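Local coordinates for protein lysine cyclodeaminase (Streptomyces pristinaespiralis, PDB 5YU3) that probably catalyses the NAD-dependent cyclisation of L-lysine to L-pipecolate with loss of ammonia, and also recognises L-ornithine and L-2,4-diaminobutyrate, at residues Arg25-Arg30 / Glu313-Ala318; Ser55-Gly60 / Ser82-Ala87; Leu133-Ser138 / Arg292-Ser297. All blocks are in the same frame, centred on the assembly; numbering follows the deposited sequence.

Contact 1 (Arg25-Arg30 / Glu313-Ala318); sequences RRIIDR and EVFLEA
The helix segments carrying I27 and V314 pass with their axes 10.6 Å apart and their directions at 128°, the CA atoms of these two residues being 6.8 Å apart. V314 is the central side chain. Its CG1 lies anti to the backbone N, which splits the two methyls between different partners. V314 CG1 reaches I27 CG1 at 4.2 Å and also touches the CB of R26. V314 CG2 meets the aliphatic part of R30 and then sits over the middle of one face of its guanidinium. The R30 chain bends at chi2 (-74°) and chi3, which folds it over V314 to reach E317. R30 NH1 gives a nearly straight bond to E317 OE1 at 3.0 Å, in the guanidinium plane. R30 NH2 meets E317 OE2 from above the carboxylate plane; this bond refines to 2.5 Å, a length that is doubtfully short. The two flat groups are turned 32° from each other. R26 works through water: one molecule accepts from R26 NH1 at 2.8 Å and donates to V314 O, also at 2.8 Å. E22 holds R26 NE on the same helix. Deeper in, I27 and F315 both pack on L120 of helix 115-133, where the helices form a shared core. The contact thus changes from apolar to charged toward its outer side, and the two-pronged salt bridge probably helps fix how R30 lies across V314.

Contact 2 (Ser55-Gly60 / Ser82-Ala87); sequences SEPVPG and SPANPA
V58 points its CB toward P83 and A84. V58 CB stays 4.6 Å from A84 CB, and its methyls make the nearer contacts. V58 CG1 is anti to the carbonyl carbon (chi1 -58°) and passes A84 CB at 4.3 Å. This leaves CG2 between the backbone N and the carbonyl carbon, turned into the angle between the proline ring and the alanine. There V58 CG2 meets P83 CG at 3.5 Å. V58 CG2 also lies 3.7 Å from the backbone N of A84 and 3.8 Å from the A84 methyl, CB. The valine and the P83 ring run past each other in opposite directions. The site is the open end of the antiparallel pair of strands 60-69 and 73-81, in the mixed sheet. The loop entering the first strand packs there on the chain leaving the second. Those strands also supply E63, M65, K77 and V79 to the pocket of the bound proline ligand. A type I beta turn from S82 to N85 carries P83 and A84, closed by N85 N to S82 O at 2.8 Å. P57, which follows a cis peptide bond, sets its CG against the same methyl, 3.8 Å from A84 CB. The P83 side chain is about 5 Å from the bound NAD. T104 of the second subunit packs on P57, and T105 O of that subunit accepts a hydrogen bond from N85 ND2.

Contact 3 (Leu133-Ser138 / Arg292-Ser297); sequences LARPDS and RQDTLS
R292 sets its CB against L133 CD2 at 3.6 Å, the two side chains lying side by side and pointing the same way, while the charged end of R292 leads away. Q293 and L133 carry the contact. The Q293 CA-H points almost straight at L133 O, 3.3 Å from CA and 167° at the hydrogen. The Q293 chain then runs out extended (chi2 171°), with CG 3.4 Å from A134 O. Q293 OE1 ends 3.3 Å from P136 CD; the two side chains cross at about a right angle. D294 follows with a weak salt bridge, D294 OD1 to R135 NH1 at 3.3 Å. R135 is gripped more firmly by D137 of its own turn, side-on, with R135 NE to D137 OD1 at 2.8 Å. S297 begins strand 297-300 of the parallel, Rossmann-type sheet. S297 OG is bonded to H229 ND1 on the neighbouring strand and lies 3.6 Å from L133 CB, whose side chain is buried against F252 and T254. The segment meets helix 115-133 where that helix gives way to a loop. Beside the apolar packing of L133, its carbonyl O receives a CA-H from Q293 and, at most weakly, the S297 hydroxyl, which H229 engages. D294 adds a second, looser carboxylate to an arginine that D137 probably orients.

Overall arrangement
Contacts 1 and 3 share a neighbour, helix 115-133: contact 1 packs on its middle, and contact 3 gathers at its C-terminal end. Their centres are 27 Å apart. Contact 1 is partly buried helix packing, with a core of aliphatic and aromatic groups and charged groups toward the solvent-exposed side. Contact 3 joins the loops that lead into strands 140-144 and 297-300, two inner strands of the parallel sheet. It mixes apolar packing of L133 with polar contacts that are weak across the segments. Contact 2 is a surface contact on the mixed sheet, apolar across the segments and built mainly from prolines and small residues. It alone touches the second subunit, across the chain's centre from contact 1.

Contact 1 (Arg25-Arg30 / Glu313-Ala318)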
loop_
_atom_site.group_PDB
_atom_site.type_symbol
_atom_site.label_atom_id
_atom_site.label_comp_id
_atom_site.label_asym_id
_atom_site.label_seq_id
_atom_site.Cartn_x
_atom_site.Cartn_y
_atom_site.Cartn_z
ATOM N N ARG A 25 16.705 0.100 -22.691
ATOM C CA ARG A 25 17.285 -1.207 -22.987
ATOM C C ARG A 25 17.642 -1.964 -21.713
ATOM O O ARG A 25 17.435 -3.184 -21.637
ATOM C CB ARG A 25 18.523 -1.059 -23.873
ATOM C CG ARG A 25 18.179 -0.813 -25.350
ATOM C CD ARG A 25 19.367 -1.066 -26.273
ATOM N NE ARG A 25 19.018 -0.850 -27.677
ATOM C CZ ARG A 25 19.188 0.308 -28.310
ATOM N NH1 ARG A 25 19.713 1.346 -27.657
ATOM N NH2 ARG A 25 18.843 0.430 -29.589
ATOM N N ARG A 26 18.179 -1.264 -20.703
ATOM C CA ARG A 26 18.473 -1.927 -19.435
ATOM C C ARG A 26 17.213 -2.526 -18.829
ATOM O O ARG A 26 17.239 -3.654 -18.325
ATOM C CB ARG A 26 19.106 -0.956 -18.435
ATOM C CG ARG A 26 20.515 -0.526 -18.789
ATOM C CD ARG A 26 21.148 0.309 -17.660
ATOM N NE ARG A 26 22.361 0.979 -18.121
ATOM C CZ ARG A 26 23.075 1.824 -17.386
ATOM N NH1 ARG A 26 22.694 2.120 -16.144
ATOM N NH2 ARG A 26 24.169 2.382 -17.898
ATOM N N ILE A 27 16.103 -1.786 -18.870
ATOM C CA ILE A 27 14.870 -2.280 -18.262
ATOM C C ILE A 27 14.278 -3.418 -19.092
ATOM O O ILE A 27 13.774 -4.403 -18.537
ATOM C CB ILE A 27 13.875 -1.122 -18.053
ATOM C CG1 ILE A 27 14.449 -0.157 -16.999
ATOM C CG2 ILE A 27 12.507 -1.641 -17.581
ATOM C CD1 ILE A 27 13.729 1.174 -16.900
ATOM N N ILE A 28 14.348 -3.318 -20.425
ATOM C CA ILE A 28 13.943 -4.445 -21.266
ATOM C C ILE A 28 14.739 -5.697 -20.902
ATOM O O ILE A 28 14.171 -6.780 -20.713
ATOM C CB ILE A 28 14.099 -4.094 -22.756
ATOM C CG1 ILE A 28 13.043 -3.067 -23.179
ATOM C CG2 ILE A 28 14.036 -5.376 -23.619
ATOM C CD1 ILE A 28 13.317 -2.436 -24.550
ATOM N N ASP A 29 16.065 -5.571 -20.791
ATOM C CA ASP A 29 16.894 -6.742 -20.505
ATOM C C ASP A 29 16.586 -7.321 -19.127
ATOM O O ASP A 29 16.487 -8.545 -18.963
ATOM C CB ASP A 29 18.380 -6.384 -20.598
ATOM C CG ASP A 29 18.834 -6.099 -22.029
ATOM O OD1 ASP A 29 18.142 -6.510 -22.983
ATOM O OD2 ASP A 29 19.892 -5.460 -22.199
ATOM N N ARG A 30 16.429 -6.459 -18.125
ATOM C CA ARG A 30 16.168 -6.952 -16.774
ATOM C C ARG A 30 14.792 -7.597 -16.678
ATOM O O ARG A 30 14.623 -8.627 -16.011
ATOM C CB ARG A 30 16.296 -5.806 -15.774
ATOM C CG ARG A 30 17.664 -5.184 -15.795
ATOM C CD ARG A 30 18.669 -6.098 -15.137
ATOM N NE ARG A 30 18.638 -5.871 -13.710
ATOM C CZ ARG A 30 19.423 -5.006 -13.078
ATOM N NH1 ARG A 30 20.321 -4.292 -13.752
ATOM N NH2 ARG A 30 19.304 -4.858 -11.771
ATOM N N GLU A 313 15.151 -1.364 -9.284
ATOM C CA GLU A 313 16.523 -1.832 -9.102
ATOM C C GLU A 313 17.457 -1.191 -10.121
ATOM O O GLU A 313 18.596 -0.841 -9.797
ATOM C CB GLU A 313 16.580 -3.353 -9.211
ATOM C CG GLU A 313 17.906 -3.967 -8.794
ATOM C CD GLU A 313 18.169 -3.850 -7.298
ATOM O OE1 GLU A 313 17.201 -3.653 -6.528
ATOM O OE2 GLU A 313 19.350 -3.964 -6.895
ATOM N N VAL A 314 16.991 -1.027 -11.362
ATOM C CA VAL A 314 17.826 -0.394 -12.379
ATOM C C VAL A 314 18.129 1.052 -11.997
ATOM O O VAL A 314 19.270 1.519 -12.128
ATOM C CB VAL A 314 17.153 -0.483 -13.760
ATOM C CG1 VAL A 314 17.916 0.380 -14.763
ATOM C CG2 VAL A 314 17.099 -1.936 -14.215
ATOM N N PHE A 315 17.117 1.779 -11.519
ATOM C CA PHE A 315 17.329 3.152 -11.074
ATOM C C PHE A 315 18.247 3.216 -9.856
ATOM O O PHE A 315 19.119 4.087 -9.776
ATOM C CB PHE A 315 15.990 3.818 -10.751
ATOM C CG PHE A 315 15.322 4.431 -11.943
ATOM C CD1 PHE A 315 15.659 5.708 -12.359
ATOM C CD2 PHE A 315 14.382 3.719 -12.669
ATOM C CE1 PHE A 315 15.043 6.278 -13.466
ATOM C CE2 PHE A 315 13.766 4.281 -13.782
ATOM C CZ PHE A 315 14.102 5.565 -14.181
ATOM N N LEU A 316 18.048 2.330 -8.878
ATOM C CA LEU A 316 18.871 2.397 -7.671
ATOM C C LEU A 316 20.323 2.047 -7.964
ATOM O O LEU A 316 21.232 2.601 -7.332
ATOM C CB LEU A 316 18.317 1.464 -6.594
ATOM C CG LEU A 316 16.945 1.837 -6.042
ATOM C CD1 LEU A 316 16.584 0.924 -4.879
ATOM C CD2 LEU A 316 16.890 3.309 -5.633
ATOM N N GLU A 317 20.566 1.122 -8.899
ATOM C CA GLU A 317 21.937 0.815 -9.295
ATOM C C GLU A 317 22.621 2.044 -9.883
ATOM O O GLU A 317 23.759 2.371 -9.520
ATOM C CB GLU A 317 21.951 -0.340 -10.297
ATOM C CG GLU A 317 21.657 -1.698 -9.671
ATOM C CD GLU A 317 21.537 -2.802 -10.703
ATOM O OE1 GLU A 317 21.784 -2.526 -11.889
ATOM O OE2 GLU A 317 21.181 -3.937 -10.322
ATOM N N ALA A 318 21.937 2.737 -10.798
ATOM C CA ALA A 318 22.512 3.938 -11.397
ATOM C C ALA A 318 22.665 5.050 -10.367
ATOM O O ALA A 318 23.677 5.762 -10.361
ATOM C CB ALA A 318 21.654 4.406 -12.576
HETATM O O HOH W 1 21.284 0.985 -14.018
#

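Contact 2 (Ser55-Gly60 / Ser82-Ala87)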
loop_
_atom_site.group_PDB
_atom_site.type_symbol
_atom_site.label_atom_id
_atom_site.label_comp_id
_atom_site.label_asym_id
_atom_site.label_seq_id
_atom_site.Cartn_x
_atom_site.Cartn_y
_atom_site.Cartn_z
ATOM N N SER A 55 -14.862 8.275 -8.231
ATOM C CA SER A 55 -15.789 8.609 -9.309
ATOM C C SER A 55 -15.633 10.026 -9.845
ATOM O O SER A 55 -16.015 10.277 -10.993
ATOM C CB SER A 55 -17.235 8.411 -8.846
ATOM O OG SER A 55 -17.575 9.385 -7.878
ATOM N N GLU A 56 -15.095 10.956 -9.049
ATOM C CA GLU A 56 -14.935 12.358 -9.414
ATOM C C GLU A 56 -13.475 12.683 -9.698
ATOM O O GLU A 56 -12.588 12.176 -9.006
ATOM C CB GLU A 56 -15.429 13.287 -8.298
ATOM C CG GLU A 56 -16.829 12.993 -7.835
ATOM C CD GLU A 56 -17.804 13.017 -8.984
ATOM O OE1 GLU A 56 -17.699 13.939 -9.825
ATOM O OE2 GLU A 56 -18.662 12.109 -9.057
ATOM N N PRO A 57 -13.194 13.570 -10.669
ATOM C CA PRO A 57 -14.215 14.324 -11.596
ATOM C C PRO A 57 -14.696 13.335 -12.709
ATOM O O PRO A 57 -15.770 13.550 -13.324
ATOM C CB PRO A 57 -13.557 15.320 -12.054
ATOM C CG PRO A 57 -11.996 14.926 -11.993
ATOM C CD PRO A 57 -11.844 14.183 -10.934
ATOM N N VAL A 58 -13.896 12.305 -12.968
ATOM C CA VAL A 58 -14.260 11.180 -13.831
ATOM C C VAL A 58 -13.801 9.899 -13.151
ATOM O O VAL A 58 -12.903 9.927 -12.297
ATOM C CB VAL A 58 -13.617 11.295 -15.229
ATOM C CG1 VAL A 58 -14.017 12.600 -15.904
ATOM C CG2 VAL A 58 -12.119 11.222 -15.107
ATOM N N PRO A 59 -14.401 8.759 -13.494
ATOM C CA PRO A 59 -14.037 7.512 -12.807
ATOM C C PRO A 59 -12.568 7.165 -12.995
ATOM O O PRO A 59 -12.042 7.156 -14.113
ATOM C CB PRO A 59 -14.956 6.469 -13.443
ATOM C CG PRO A 59 -16.136 7.382 -14.043
ATOM C CD PRO A 59 -15.563 8.488 -14.420
ATOM N N GLY A 60 -11.906 6.896 -11.875
ATOM C CA GLY A 60 -10.517 6.486 -11.862
ATOM C C GLY A 60 -10.286 5.529 -10.712
ATOM O O GLY A 60 -11.251 5.068 -10.086
ATOM N N SER A 82 -6.102 8.672 -13.034
ATOM C CA SER A 82 -7.018 9.807 -12.898
ATOM C C SER A 82 -7.085 10.491 -14.252
ATOM O O SER A 82 -6.368 11.466 -14.516
ATOM C CB SER A 82 -6.554 10.771 -11.800
ATOM O OG SER A 82 -6.258 10.064 -10.593
ATOM N N PRO A 83 -7.951 10.000 -15.147
ATOM C CA PRO A 83 -7.857 10.373 -16.566
ATOM C C PRO A 83 -8.230 11.810 -16.871
ATOM O O PRO A 83 -7.996 12.254 -18.004
ATOM C CB PRO A 83 -8.817 9.395 -17.249
ATOM C CG PRO A 83 -9.692 8.806 -16.037
ATOM C CD PRO A 83 -8.945 8.882 -14.953
ATOM N N ALA A 84 -8.799 12.550 -15.928
ATOM C CA ALA A 84 -9.004 13.977 -16.118
ATOM C C ALA A 84 -7.790 14.803 -15.717
ATOM O O ALA A 84 -7.814 16.022 -15.899
ATOM C CB ALA A 84 -10.227 14.461 -15.331
ATOM N N ASN A 85 -6.736 14.177 -15.182
ATOM C CA ASN A 85 -5.570 14.939 -14.736
ATOM C C ASN A 85 -4.980 15.825 -15.828
ATOM O O ASN A 85 -4.729 17.010 -15.555
ATOM C CB ASN A 85 -4.503 13.986 -14.179
ATOM C CG ASN A 85 -4.608 13.808 -12.674
ATOM O OD1 ASN A 85 -5.551 14.289 -12.050
ATOM N ND2 ASN A 85 -3.637 13.108 -12.085
ATOM N N PRO A 86 -4.721 15.339 -17.051
ATOM C CA PRO A 86 -4.061 16.212 -18.043
ATOM C C PRO A 86 -4.859 17.460 -18.370
ATOM O O PRO A 86 -4.327 18.578 -18.284
ATOM C CB PRO A 86 -3.877 15.282 -19.249
ATOM C CG PRO A 86 -3.836 13.835 -18.541
ATOM C CD PRO A 86 -4.729 13.918 -17.586
ATOM N N ALA A 87 -6.141 17.299 -18.705
ATOM C CA ALA A 87 -6.963 18.428 -19.133
ATOM C C ALA A 87 -7.283 19.368 -17.978
ATOM O O ALA A 87 -7.275 20.593 -18.152
ATOM C CB ALA A 87 -8.257 17.919 -19.775
#

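Contact 3 (Leu133-Ser138 / Arg292-Ser297)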
loop_
_atom_site.group_PDB
_atom_site.type_symbol
_atom_site.label_atom_id
_atom_site.label_comp_id
_atom_site.label_asym_id
_atom_site.label_seq_id
_atom_site.Cartn_x
_atom_site.Cartn_y
_atom_site.Cartn_z
ATOM N N LEU A 133 6.366 -12.228 -30.256
ATOM C CA LEU A 133 5.109 -12.489 -30.952
ATOM C C LEU A 133 4.836 -11.598 -32.155
ATOM O O LEU A 133 3.872 -11.865 -32.888
ATOM C CB LEU A 133 3.929 -12.363 -29.970
ATOM C CG LEU A 133 3.894 -13.434 -28.875
ATOM C CD1 LEU A 133 2.840 -13.124 -27.818
ATOM C CD2 LEU A 133 3.641 -14.804 -29.491
ATOM N N ALA A 134 5.604 -10.539 -32.370
ATOM C CA ALA A 134 5.469 -9.773 -33.600
ATOM C C ALA A 134 6.496 -10.255 -34.617
ATOM O O ALA A 134 7.549 -10.796 -34.261
ATOM C CB ALA A 134 5.660 -8.274 -33.344
ATOM N N ARG A 135 6.184 -10.050 -35.887
ATOM C CA ARG A 135 7.117 -10.395 -36.946
ATOM C C ARG A 135 8.415 -9.615 -36.753
ATOM O O ARG A 135 8.371 -8.402 -36.514
ATOM C CB ARG A 135 6.506 -10.076 -38.308
ATOM C CG ARG A 135 5.777 -11.247 -38.962
ATOM C CD ARG A 135 5.480 -10.927 -40.427
ATOM N NE ARG A 135 6.674 -11.021 -41.270
ATOM C CZ ARG A 135 7.150 -12.153 -41.790
ATOM N NH1 ARG A 135 6.530 -13.303 -41.569
ATOM N NH2 ARG A 135 8.243 -12.133 -42.542
ATOM N N PRO A 136 9.577 -10.265 -36.816
ATOM C CA PRO A 136 10.833 -9.538 -36.585
ATOM C C PRO A 136 11.124 -8.473 -37.619
ATOM O O PRO A 136 11.974 -7.612 -37.368
ATOM C CB PRO A 136 11.890 -10.646 -36.603
ATOM C CG PRO A 136 11.127 -11.856 -37.330
ATOM C CD PRO A 136 9.862 -11.728 -37.022
ATOM N N ASP A 137 10.447 -8.489 -38.769
ATOM C CA ASP A 137 10.604 -7.432 -39.756
ATOM C C ASP A 137 9.442 -6.444 -39.728
ATOM O O ASP A 137 9.249 -5.696 -40.698
ATOM C CB ASP A 137 10.779 -8.032 -41.158
ATOM C CG ASP A 137 9.596 -8.882 -41.589
ATOM O OD1 ASP A 137 8.729 -9.187 -40.743
ATOM O OD2 ASP A 137 9.532 -9.258 -42.780
ATOM N N SER A 138 8.669 -6.427 -38.636
ATOM C CA SER A 138 7.582 -5.465 -38.479
ATOM C C SER A 138 8.060 -4.047 -38.764
ATOM O O SER A 138 9.063 -3.589 -38.208
ATOM C CB SER A 138 7.014 -5.547 -37.061
ATOM O OG SER A 138 6.260 -6.736 -36.881
ATOM N N ARG A 292 3.785 -18.425 -33.449
ATOM C CA ARG A 292 2.698 -17.490 -33.180
ATOM C C ARG A 292 2.983 -16.080 -33.696
ATOM O O ARG A 292 2.083 -15.226 -33.670
ATOM C CB ARG A 292 2.403 -17.447 -31.679
ATOM C CG ARG A 292 2.202 -18.816 -31.024
ATOM C CD ARG A 292 1.057 -19.617 -31.626
ATOM N NE ARG A 292 0.821 -20.844 -30.860
ATOM C CZ ARG A 292 0.363 -21.988 -31.371
ATOM N NH1 ARG A 292 0.074 -22.086 -32.665
ATOM N NH2 ARG A 292 0.193 -23.041 -30.580
ATOM N N GLN A 293 4.200 -15.801 -34.162
ATOM C CA GLN A 293 4.428 -14.510 -34.796
ATOM C C GLN A 293 3.578 -14.359 -36.044
ATOM O O GLN A 293 3.128 -13.253 -36.358
ATOM C CB GLN A 293 5.904 -14.332 -35.146
ATOM C CG GLN A 293 6.807 -14.071 -33.957
ATOM C CD GLN A 293 8.275 -14.117 -34.348
ATOM O OE1 GLN A 293 8.608 -14.348 -35.511
ATOM N NE2 GLN A 293 9.158 -13.896 -33.384
ATOM N N ASP A 294 3.329 -15.461 -36.754
ATOM C CA ASP A 294 2.685 -15.412 -38.060
ATOM C C ASP A 294 1.167 -15.490 -38.006
ATOM O O ASP A 294 0.536 -15.522 -39.068
ATOM C CB ASP A 294 3.228 -16.534 -38.948
ATOM C CG ASP A 294 4.714 -16.416 -39.162
ATOM O OD1 ASP A 294 5.191 -15.276 -39.326
ATOM O OD2 ASP A 294 5.406 -17.452 -39.143
ATOM N N THR A 295 0.567 -15.515 -36.816
ATOM C CA THR A 295 -0.875 -15.445 -36.656
ATOM C C THR A 295 -1.204 -14.338 -35.669
ATOM O O THR A 295 -0.311 -13.730 -35.069
ATOM C CB THR A 295 -1.476 -16.781 -36.180
ATOM O OG1 THR A 295 -0.695 -17.323 -35.107
ATOM C CG2 THR A 295 -1.443 -17.758 -37.287
ATOM N N LEU A 296 -2.496 -14.073 -35.514
ATOM C CA LEU A 296 -2.946 -13.003 -34.630
ATOM C C LEU A 296 -2.595 -13.321 -33.181
ATOM O O LEU A 296 -2.906 -14.404 -32.677
ATOM C CB LEU A 296 -4.461 -12.803 -34.770
ATOM C CG LEU A 296 -5.083 -11.789 -33.806
ATOM C CD1 LEU A 296 -4.523 -10.397 -34.067
ATOM C CD2 LEU A 296 -6.622 -11.793 -33.938
ATOM N N SER A 297 -1.933 -12.375 -32.511
ATOM C CA SER A 297 -1.559 -12.531 -31.113
ATOM C C SER A 297 -1.914 -11.272 -30.330
ATOM O O SER A 297 -1.932 -10.159 -30.866
ATOM C CB SER A 297 -0.045 -12.853 -30.954
ATOM O OG SER A 297 0.766 -11.908 -31.655
#